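Local coordinates for protein Rd1NTF2_04 (Synthetic construct, PDB 6W3G) that is a computationally designed NTF2-like protein, probably built to test how a long curved sheet and packed helices can frame a pocket, at residues 94-106 and 110-119. Sequence-based numbering, arbitrary orientation.
Sequences ETTYDRYVMVAVD and RAQIKMLRKG
The carbonyl oxygen Val103 O takes two backbone donors, Lys114 N at 2.9 Å and Met115 N at 3.2 Å, both in the carbonyl plane. With two residues set against one, the strand 111-118 carries a classic beta bulge and the antiparallel register slips by one. Toward the turn Val105 and Gln112 exchange backbone hydrogen bonds; on the other side of the bulge, toward the chain's C-terminus, Val101 and Arg117 do the same, each bent only slightly (168° at the hydrogen). Arg117 also lays its guanidinium over Val101, whose CB sits beneath the centre of one face. On the other face of the sheet, Met102 is wedged between Ile113 and Leu116: its CG meets Ile113 CG2 at 3.6 Å, and its SD lies 3.8 Å from Leu116 CG. In the conformer modelled here, one of two, the bend at chi3 (72°) brings CE against Ile113 CD1; Met102 and Ile113 also touch Phe18 of helix 11-24. The Tyr100 side chain crosses that of Lys118 at a slant, ring atom CE2 3.7 Å from Lys118 CB, and its ring meets that of Phe85, the two planes only about 10° apart; an alanine here would probably strip both Phe85 and the Lys118 stem of their packing partner. At the chain end, Lys118 NZ makes a long salt bridge to Asp98 OD1, 3.9 Å, with a water bonded to both. The two strands form a bulged beta hairpin within the strongly curved sheet of the NTF2-like fold, its Met102 face packed against helix 11-24.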
ATOM      1  N   GLU A  94      -0.098 -22.516  -0.049  1.00 26.93           N
ATOM      2  CA  GLU A  94      -0.507 -21.915   1.217  1.00 23.22           C
ATOM      3  C   GLU A  94      -0.782 -20.447   0.951  1.00 21.96           C
ATOM      4  O   GLU A  94      -0.018 -19.797   0.238  1.00 24.48           O
ATOM      5  CB  GLU A  94       0.576 -22.083   2.277  1.00 28.66           C
ATOM      6  CG  GLU A  94       0.320 -21.449   3.603  1.00 40.58           C
ATOM      7  CD  GLU A  94       1.433 -21.770   4.580  1.00 53.28           C
ATOM      8  OE1 GLU A  94       2.403 -20.981   4.666  1.00 50.32           O
ATOM      9  OE2 GLU A  94       1.352 -22.833   5.231  1.00 52.88           O
ATOM     10  N   THR A  95      -1.886 -19.947   1.481  1.00 22.56           N
ATOM     11  CA  THR A  95      -2.268 -18.559   1.278  1.00 19.41           C
ATOM     12  C   THR A  95      -2.327 -17.866   2.621  1.00 22.05           C
ATOM     13  O   THR A  95      -2.904 -18.400   3.573  1.00 23.65           O
ATOM     14  CB  THR A  95      -3.606 -18.455   0.559  1.00 24.94           C
ATOM     15  OG1 THR A  95      -3.511 -19.184  -0.677  1.00 25.99           O
ATOM     16  CG2 THR A  95      -3.947 -16.985   0.278  1.00 27.25           C
ATOM     17  N   THR A  96      -1.717 -16.691   2.700  1.00 19.88           N
ATOM     18  CA  THR A  96      -1.761 -15.857   3.890  1.00 21.52           C
ATOM     19  C   THR A  96      -2.682 -14.682   3.603  1.00 18.06           C
ATOM     20  O   THR A  96      -2.637 -14.107   2.518  1.00 19.95           O
ATOM     21  CB  THR A  96      -0.362 -15.367   4.264  1.00 30.61           C
ATOM     22  OG1 THR A  96       0.478 -16.493   4.536  1.00 33.79           O
ATOM     23  CG2 THR A  96      -0.395 -14.489   5.500  1.00 29.73           C
ATOM     24  N   TYR A  97      -3.518 -14.333   4.566  1.00 19.48           N
ATOM     25  CA  TYR A  97      -4.536 -13.301   4.387  1.00 18.88           C
ATOM     26  C   TYR A  97      -4.266 -12.171   5.366  1.00 20.77           C
ATOM     27  O   TYR A  97      -4.523 -12.307   6.566  1.00 22.00           O
ATOM     28  CB  TYR A  97      -5.934 -13.881   4.617  1.00 22.96           C
ATOM     29  CG  TYR A  97      -6.308 -14.987   3.661  1.00 27.71           C
ATOM     30  CD1 TYR A  97      -5.849 -16.287   3.854  1.00 28.26           C
ATOM     31  CD2 TYR A  97      -7.106 -14.734   2.556  1.00 33.00           C
ATOM     32  CE1 TYR A  97      -6.188 -17.307   2.974  1.00 37.46           C
ATOM     33  CE2 TYR A  97      -7.449 -15.749   1.678  1.00 34.84           C
ATOM     34  CZ  TYR A  97      -6.987 -17.028   1.892  1.00 40.72           C
ATOM     35  OH  TYR A  97      -7.328 -18.029   1.013  1.00 47.10           O
ATOM     36  N   ASP A  98      -3.757 -11.055   4.855  1.00 19.64           N
ATOM     37  CA  ASP A  98      -3.418  -9.911   5.678  1.00 20.08           C
ATOM     38  C   ASP A  98      -4.450  -8.821   5.421  1.00 21.68           C
ATOM     39  O   ASP A  98      -5.182  -8.844   4.425  1.00 22.83           O
ATOM     40  CB  ASP A  98      -2.011  -9.390   5.358  1.00 22.39           C
ATOM     41  CG  ASP A  98      -0.904 -10.221   5.988  1.00 29.29           C
ATOM     42  OD1 ASP A  98      -1.184 -11.052   6.876  1.00 28.80           O
ATOM     43  OD2 ASP A  98       0.261 -10.027   5.596  1.00 35.74           O
ATOM     44  N   ARG A  99      -4.517  -7.886   6.358  0.68 19.81           N
ATOM     45  CA  ARG A  99      -5.335  -6.694   6.206  0.68 20.43           C
ATOM     46  C   ARG A  99      -4.479  -5.490   6.558  0.68 18.48           C
ATOM     47  O   ARG A  99      -3.692  -5.536   7.506  0.68 19.46           O
ATOM     48  CB  ARG A  99      -6.573  -6.747   7.098  0.68 20.98           C
ATOM     49  CG  ARG A  99      -7.360  -5.453   7.150  0.68 25.15           C
ATOM     50  CD  ARG A  99      -8.464  -5.573   8.182  0.68 28.33           C
ATOM     51  NE  ARG A  99      -9.621  -6.265   7.638  0.68 30.57           N
ATOM     52  CZ  ARG A  99     -10.444  -7.034   8.351  0.68 32.84           C
ATOM     53  NH1 ARG A  99     -10.240  -7.235   9.648  0.68 30.31           N
ATOM     54  NH2 ARG A  99     -11.473  -7.613   7.759  0.68 30.27           N
ATOM     55  N   TYR A 100      -4.606  -4.447   5.753  1.00 17.51           N
ATOM     56  CA  TYR A 100      -3.871  -3.214   5.950  1.00 16.68           C
ATOM     57  C   TYR A 100      -4.835  -2.041   6.017  1.00 17.40           C
ATOM     58  O   TYR A 100      -5.902  -2.040   5.381  1.00 17.53           O
ATOM     59  CB  TYR A 100      -2.878  -2.947   4.829  1.00 17.57           C
ATOM     60  CG  TYR A 100      -1.642  -3.788   4.896  1.00 24.42           C
ATOM     61  CD1 TYR A 100      -1.626  -5.068   4.390  1.00 28.51           C
ATOM     62  CD2 TYR A 100      -0.485  -3.290   5.481  1.00 32.06           C
ATOM     63  CE1 TYR A 100      -0.470  -5.848   4.460  1.00 31.32           C
ATOM     64  CE2 TYR A 100       0.661  -4.040   5.550  1.00 37.23           C
ATOM     65  CZ  TYR A 100       0.664  -5.320   5.047  1.00 39.45           C
ATOM     66  OH  TYR A 100       1.818  -6.071   5.128  1.00 53.23           O
ATOM     67  N   VAL A 101      -4.417  -1.012   6.756  1.00 17.09           N
ATOM     68  CA  VAL A 101      -5.109   0.258   6.809  1.00 18.08           C
ATOM     69  C   VAL A 101      -4.134   1.318   6.334  1.00 18.73           C
ATOM     70  O   VAL A 101      -2.978   1.351   6.776  1.00 20.49           O
ATOM     71  CB  VAL A 101      -5.621   0.574   8.226  1.00 22.62           C
ATOM     72  CG1 VAL A 101      -6.319   1.916   8.227  1.00 28.07           C
ATOM     73  CG2 VAL A 101      -6.589  -0.515   8.693  1.00 23.55           C
ATOM     74  N   MET A 102      -4.596   2.193   5.461  0.53 19.40           N
ATOM     75  CA  MET A 102      -3.747   3.211   4.861  0.53 18.44           C
ATOM     76  C   MET A 102      -4.385   4.575   5.019  0.53 18.09           C
ATOM     77  O   MET A 102      -5.572   4.750   4.721  0.53 17.43           O
ATOM     78  CB  MET A 102      -3.522   2.906   3.386  0.53 22.99           C
ATOM     79  CG  MET A 102      -2.293   3.544   2.822  0.53 28.48           C
ATOM     80  SD  MET A 102      -1.905   2.745   1.270  0.53 30.12           S
ATOM     81  CE  MET A 102      -3.217   3.408   0.252  0.53 32.16           C
ATOM     82  N   VAL A 103      -3.588   5.542   5.473  1.00 17.67           N
ATOM     83  CA  VAL A 103      -4.022   6.923   5.613  1.00 17.64           C
ATOM     84  C   VAL A 103      -3.258   7.733   4.587  1.00 18.86           C
ATOM     85  O   VAL A 103      -2.019   7.675   4.539  1.00 20.11           O
ATOM     86  CB  VAL A 103      -3.800   7.455   7.033  1.00 23.02           C
ATOM     87  CG1 VAL A 103      -4.148   8.948   7.085  1.00 24.49           C
ATOM     88  CG2 VAL A 103      -4.673   6.648   7.981  1.00 28.18           C
ATOM     89  N   ALA A 104      -4.000   8.425   3.739  1.00 20.86           N
ATOM     90  CA  ALA A 104      -3.453   9.360   2.772  1.00 19.95           C
ATOM     91  C   ALA A 104      -4.089  10.722   3.002  1.00 19.76           C
ATOM     92  O   ALA A 104      -5.224  10.840   3.495  1.00 21.16           O
ATOM     93  CB  ALA A 104      -3.701   8.874   1.336  1.00 21.36           C
ATOM     94  N   VAL A 105      -3.350  11.766   2.652  0.54 22.27           N
ATOM     95  CA  VAL A 105      -3.795  13.139   2.834  0.54 26.47           C
ATOM     96  C   VAL A 105      -3.851  13.799   1.461  0.54 26.38           C
ATOM     97  O   VAL A 105      -2.910  13.676   0.671  0.54 29.99           O
ATOM     98  CB  VAL A 105      -2.864  13.910   3.786  0.54 26.30           C
ATOM     99  CG1 VAL A 105      -1.518  14.143   3.141  0.54 29.38           C
ATOM    100  CG2 VAL A 105      -3.505  15.232   4.180  0.54 28.44           C
ATOM    101  N   ASP A 106      -4.959  14.479   1.180  1.00 26.81           N
ATOM    102  CA  ASP A 106      -5.154  15.173  -0.089  1.00 29.82           C
ATOM    103  C   ASP A 106      -4.738  16.623   0.103  1.00 33.36           C
ATOM    104  O   ASP A 106      -5.379  17.360   0.857  1.00 38.74           O
ATOM    105  CB  ASP A 106      -6.608  15.076  -0.542  1.00 41.90           C
ATOM    106  CG  ASP A 106      -6.841  15.718  -1.898  1.00 56.88           C
ATOM    107  OD1 ASP A 106      -6.371  15.156  -2.910  1.00 60.04           O
ATOM    108  OD2 ASP A 106      -7.494  16.782  -1.950  1.00 62.91           O
ATOM    109  N   ARG A 110      -3.733  16.628  -4.614  1.00 67.78           N
ATOM    110  CA  ARG A 110      -2.712  15.590  -4.742  1.00 55.25           C
ATOM    111  C   ARG A 110      -2.695  14.755  -3.467  1.00 41.45           C
ATOM    112  O   ARG A 110      -2.253  15.230  -2.417  1.00 43.70           O
ATOM    113  CB  ARG A 110      -1.352  16.236  -5.016  1.00 63.95           C
ATOM    114  CG  ARG A 110      -0.171  15.297  -5.162  1.00 75.58           C
ATOM    115  CD  ARG A 110       1.021  16.055  -5.747  1.00 83.60           C
ATOM    116  NE  ARG A 110       2.308  15.554  -5.273  1.00 83.57           N
ATOM    117  CZ  ARG A 110       2.983  14.553  -5.832  1.00 82.26           C
ATOM    118  NH1 ARG A 110       4.149  14.182  -5.321  1.00 85.99           N
ATOM    119  NH2 ARG A 110       2.497  13.919  -6.890  1.00 78.10           N
ATOM    120  N   ALA A 111      -3.175  13.513  -3.550  1.00 36.23           N
ATOM    121  CA  ALA A 111      -3.230  12.625  -2.395  1.00 34.93           C
ATOM    122  C   ALA A 111      -1.933  11.833  -2.293  1.00 33.26           C
ATOM    123  O   ALA A 111      -1.453  11.282  -3.287  1.00 34.87           O
ATOM    124  CB  ALA A 111      -4.422  11.671  -2.494  1.00 38.24           C
ATOM    125  N   GLN A 112      -1.361  11.791  -1.091  1.00 27.42           N
ATOM    126  CA  GLN A 112      -0.141  11.046  -0.840  1.00 24.80           C
ATOM    127  C   GLN A 112      -0.294  10.215   0.429  1.00 20.95           C
ATOM    128  O   GLN A 112      -0.884  10.677   1.421  1.00 23.03           O
ATOM    129  CB  GLN A 112       1.055  11.988  -0.725  1.00 30.75           C
ATOM    130  CG  GLN A 112       1.481  12.586  -2.069  1.00 33.46           C
ATOM    131  CD  GLN A 112       2.918  13.030  -2.058  1.00 38.79           C
ATOM    132  OE1 GLN A 112       3.662  12.786  -3.004  1.00 51.50           O
ATOM    133  NE2 GLN A 112       3.320  13.685  -0.983  1.00 37.36           N
ATOM    134  N   ILE A 113       0.257   9.008   0.395  1.00 20.17           N
ATOM    135  CA  ILE A 113       0.170   8.061   1.499  1.00 19.15           C
ATOM    136  C   ILE A 113       1.110   8.481   2.619  1.00 18.96           C
ATOM    137  O   ILE A 113       2.324   8.591   2.409  1.00 20.18           O
ATOM    138  CB  ILE A 113       0.497   6.638   1.020  1.00 20.13           C
ATOM    139  CG1 ILE A 113      -0.504   6.217  -0.047  1.00 23.85           C
ATOM    140  CG2 ILE A 113       0.483   5.667   2.177  1.00 19.20           C
ATOM    141  CD1 ILE A 113      -0.063   5.040  -0.864  1.00 26.19           C
ATOM    142  N   LYS A 114       0.558   8.678   3.814  1.00 18.61           N
ATOM    143  CA  LYS A 114       1.323   9.015   5.007  1.00 20.56           C
ATOM    144  C   LYS A 114       1.640   7.803   5.866  1.00 17.40           C
ATOM    145  O   LYS A 114       2.709   7.753   6.486  1.00 20.30           O
ATOM    146  CB  LYS A 114       0.549  10.033   5.868  1.00 20.76           C
ATOM    147  CG  LYS A 114       0.349  11.391   5.226  1.00 25.71           C
ATOM    148  CD  LYS A 114       1.679  12.132   5.021  1.00 31.15           C
ATOM    149  CE  LYS A 114       2.355  12.502   6.342  1.00 38.11           C
ATOM    150  NZ  LYS A 114       1.448  13.279   7.236  1.00 51.74           N
ATOM    151  N   MET A 115       0.725   6.840   5.944  0.54 18.67           N
ATOM    152  CA  MET A 115       0.870   5.699   6.830  0.54 25.92           C
ATOM    153  C   MET A 115       0.238   4.498   6.155  0.54 17.15           C
ATOM    154  O   MET A 115      -0.793   4.621   5.499  0.54 17.28           O
ATOM    155  CB  MET A 115       0.204   5.962   8.186  0.54 39.93           C
ATOM    156  CG  MET A 115       0.017   4.729   9.073  0.54 57.80           C
ATOM    157  SD  MET A 115       1.565   3.982   9.618  0.54 67.74           S
ATOM    158  CE  MET A 115       2.157   5.232  10.754  0.54 76.33           C
ATOM    159  N   LEU A 116       0.894   3.350   6.304  1.00 18.06           N
ATOM    160  CA  LEU A 116       0.360   2.070   5.865  1.00 20.03           C
ATOM    161  C   LEU A 116       0.674   1.107   6.999  1.00 19.80           C
ATOM    162  O   LEU A 116       1.849   0.952   7.350  1.00 22.90           O
ATOM    163  CB  LEU A 116       1.011   1.652   4.547  1.00 28.85           C
ATOM    164  CG  LEU A 116       0.310   0.706   3.591  1.00 44.50           C
ATOM    165  CD1 LEU A 116       1.221   0.472   2.399  1.00 38.55           C
ATOM    166  CD2 LEU A 116       0.011  -0.558   4.299  1.00 50.95           C
ATOM    167  N   ARG A 117      -0.346   0.524   7.620  1.00 19.97           N
ATOM    168  CA  ARG A 117      -0.100  -0.346   8.761  1.00 20.33           C
ATOM    169  C   ARG A 117      -0.855  -1.659   8.609  1.00 20.94           C
ATOM    170  O   ARG A 117      -2.020  -1.697   8.190  1.00 17.91           O
ATOM    171  CB  ARG A 117      -0.459   0.295  10.108  1.00 23.70           C
ATOM    172  CG  ARG A 117      -1.882   0.726  10.259  1.00 28.63           C
ATOM    173  CD  ARG A 117      -2.100   1.362  11.642  1.00 33.67           C
ATOM    174  NE  ARG A 117      -3.495   1.762  11.833  1.00 38.86           N
ATOM    175  CZ  ARG A 117      -4.465   0.940  12.227  1.00 46.48           C
ATOM    176  NH1 ARG A 117      -4.202  -0.337  12.477  1.00 51.68           N
ATOM    177  NH2 ARG A 117      -5.701   1.395  12.369  1.00 49.91           N
ATOM    178  N   LYS A 118      -0.148  -2.742   8.905  1.00 29.78           N
ATOM    179  CA  LYS A 118      -0.786  -4.043   8.978  1.00 31.65           C
ATOM    180  C   LYS A 118      -1.710  -4.026  10.187  1.00 29.59           C
ATOM    181  O   LYS A 118      -1.282  -3.688  11.300  1.00 37.00           O
ATOM    182  CB  LYS A 118       0.254  -5.149   9.072  1.00 33.73           C
ATOM    183  CG  LYS A 118      -0.350  -6.545   9.129  1.00 34.56           C
ATOM    184  CD  LYS A 118       0.739  -7.605   9.212  1.00 36.08           C
ATOM    185  CE  LYS A 118       0.155  -8.989   9.466  1.00 43.62           C
ATOM    186  NZ  LYS A 118       1.233  -9.991   9.703  1.00 53.96           N
ATOM    187  N   GLY A 119      -2.973  -4.330   9.957  1.00 27.18           N
ATOM    188  CA  GLY A 119      -4.001  -4.221  10.964  1.00 34.05           C
ATOM    189  C   GLY A 119      -4.959  -5.394  10.911  1.00 47.37           C
ATOM    190  O   GLY A 119      -4.559  -6.510  10.574  1.00 50.13           O
ATOM    191  OXT GLY A 119      -6.147  -5.260  11.199  1.00 51.50           O
TER
HETATM  192  O   HOH W   1       0.997 -12.072   8.049  1.00 41.72           O
HETATM  193  O   HOH W   2      -3.131  -8.263   8.843  1.00 26.18           O
HETATM  194  O   HOH W   3      -8.555  -6.111  11.590  1.00 38.93           O